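Local coordinates for AAEL008620-PA odorant-binding protein (Aedes aegypti, PDB 5V13), which binds juvenile hormone specifically in the mosquito hemolymph and belongs to the odorant-binding protein family, at residues R86-L89 and Q90-F94. Residues are numbered along the deposited sequence; the frame is centred on the assembly and turned at random.
Sequences RFVL and QAESF
Glu92 N donates to Val88 O at 2.9 Å, with an N-H...O angle of 161°, and this is one of four i to i+4 bonds that make the stretch a regular alpha helix, part of helix 84-94 in the predominantly helical odorant-binding protein fold. Gln90 N reaches Arg86 O and Ala91 N reaches Phe87 O in the same way. The last of the four, Ser93 N to Leu89 O, is longer, at 3.2 Å, and more bent, in the last turn of the helix, which ends at Phe94.

The polar ends of Arg86 and Gln90 turn outward from this ladder: Arg86 NH1 bonds to Arg73 O, while the Gln90 amide is held at both atoms, OE1 by Arg24 N and NE2 on Met143 O. On the buried face, Phe87 sets its ring edge-to-face with Phe132, its side chain about 6 Å from the bound juvenile hormone, and Ala91 packs on Leu102 and Leu105 of helix 99-113.

Along the outer side Glu92 runs back over the preceding turn. Its CG, beside its own backbone N (chi1 -69°), lies 3.3 Å from Val88 O, and the extended chain beyond carries the carboxylate past two aliphatic groups, Val88 CG1 and Leu89 CD1, that lie on the same side of its plane. Leu89 crosses that chain at about a right angle, CD1 coming 3.9 Å from Glu92 OE2, and also packs on Lys274 of the second subunit. On the other oxygen, the Val88 methyl CG1, anti to the Val88 backbone N (chi1 167°), sits 3.6 Å from Glu92 OE1.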
loop_
_atom_site.group_PDB
_atom_site.type_symbol
_atom_site.label_atom_id
_atom_site.label_comp_id
_atom_site.label_asym_id
_atom_site.label_seq_id
_atom_site.Cartn_x
_atom_site.Cartn_y
_atom_site.Cartn_z
ATOM N N ARG B 86 -26.722 -3.881 8.700
ATOM C CA ARG B 86 -25.274 -3.663 8.691
ATOM C C ARG B 86 -24.536 -4.874 8.142
ATOM O O ARG B 86 -23.517 -4.718 7.454
ATOM C CB ARG B 86 -24.795 -3.296 10.101
ATOM C CG ARG B 86 -25.433 -1.955 10.529
ATOM C CD ARG B 86 -24.962 -1.433 11.873
ATOM N NE ARG B 86 -25.616 -0.146 12.140
ATOM C CZ ARG B 86 -25.555 0.506 13.298
ATOM N NH1 ARG B 86 -24.879 -0.007 14.320
ATOM N NH2 ARG B 86 -26.176 1.670 13.440
ATOM N N PHE B 87 -25.040 -6.084 8.417
ATOM C CA PHE B 87 -24.504 -7.266 7.742
ATOM C C PHE B 87 -24.711 -7.179 6.229
ATOM O O PHE B 87 -23.829 -7.561 5.460
ATOM C CB PHE B 87 -25.155 -8.538 8.292
ATOM C CG PHE B 87 -24.749 -8.864 9.704
ATOM C CD1 PHE B 87 -25.462 -8.358 10.789
ATOM C CD2 PHE B 87 -23.653 -9.681 9.950
ATOM C CE1 PHE B 87 -25.079 -8.676 12.102
ATOM C CE2 PHE B 87 -23.266 -9.999 11.252
ATOM C CZ PHE B 87 -23.979 -9.496 12.329
ATOM N N VAL B 88 -25.870 -6.673 5.792
ATOM C CA VAL B 88 -26.131 -6.507 4.362
ATOM C C VAL B 88 -25.151 -5.514 3.758
ATOM O O VAL B 88 -24.587 -5.739 2.676
ATOM C CB VAL B 88 -27.587 -6.070 4.121
ATOM C CG1 VAL B 88 -27.772 -5.581 2.665
ATOM C CG2 VAL B 88 -28.531 -7.218 4.400
ATOM N N LEU B 89 -24.940 -4.386 4.443
ATOM C CA LEU B 89 -24.034 -3.377 3.914
ATOM C C LEU B 89 -22.607 -3.907 3.860
ATOM O O LEU B 89 -21.865 -3.619 2.911
ATOM C CB LEU B 89 -24.133 -2.094 4.749
ATOM C CG LEU B 89 -23.591 -0.812 4.107
ATOM C CD1 LEU B 89 -24.476 -0.321 2.932
ATOM C CD2 LEU B 89 -23.386 0.280 5.159
ATOM N N GLN B 90 -22.215 -4.718 4.851
ATOM C CA GLN B 90 -20.893 -5.338 4.822
ATOM C C GLN B 90 -20.750 -6.285 3.638
ATOM O O GLN B 90 -19.708 -6.300 2.969
ATOM C CB GLN B 90 -20.628 -6.100 6.123
ATOM C CG GLN B 90 -19.178 -6.576 6.297
ATOM C CD GLN B 90 -18.255 -5.454 6.770
ATOM O OE1 GLN B 90 -18.706 -4.477 7.360
ATOM N NE2 GLN B 90 -16.954 -5.588 6.498
ATOM N N ALA B 91 -21.775 -7.096 3.377
ATOM C CA ALA B 91 -21.699 -8.034 2.263
ATOM C C ALA B 91 -21.648 -7.305 0.927
ATOM O O ALA B 91 -20.903 -7.702 0.024
ATOM C CB ALA B 91 -22.885 -8.994 2.298
ATOM N N GLU B 92 -22.421 -6.231 0.786
ATOM C CA GLU B 92 -22.404 -5.481 -0.468
ATOM C C GLU B 92 -21.032 -4.878 -0.755
ATOM O O GLU B 92 -20.628 -4.772 -1.920
ATOM C CB GLU B 92 -23.476 -4.395 -0.432
ATOM C CG GLU B 92 -24.891 -4.955 -0.471
ATOM C CD GLU B 92 -25.979 -3.891 -0.313
ATOM O OE1 GLU B 92 -27.158 -4.191 -0.618
ATOM O OE2 GLU B 92 -25.667 -2.768 0.137
ATOM N N SER B 93 -20.298 -4.491 0.286
ATOM C CA SER B 93 -18.995 -3.874 0.086
ATOM C C SER B 93 -17.891 -4.897 -0.145
ATOM O O SER B 93 -16.956 -4.625 -0.909
ATOM C CB SER B 93 -18.640 -2.987 1.285
ATOM O OG SER B 93 -17.320 -2.479 1.158
ATOM N N PHE B 94 -17.958 -6.065 0.505
ATOM C CA PHE B 94 -16.789 -6.937 0.596
ATOM C C PHE B 94 -16.999 -8.396 0.204
ATOM O O PHE B 94 -16.057 -9.184 0.337
ATOM C CB PHE B 94 -16.204 -6.917 2.018
ATOM C CG PHE B 94 -15.530 -5.608 2.392
ATOM C CD1 PHE B 94 -14.413 -5.159 1.700
ATOM C CD2 PHE B 94 -16.010 -4.842 3.443
ATOM C CE1 PHE B 94 -13.803 -3.951 2.034
ATOM C CE2 PHE B 94 -15.398 -3.648 3.801
ATOM C CZ PHE B 94 -14.285 -3.200 3.091
#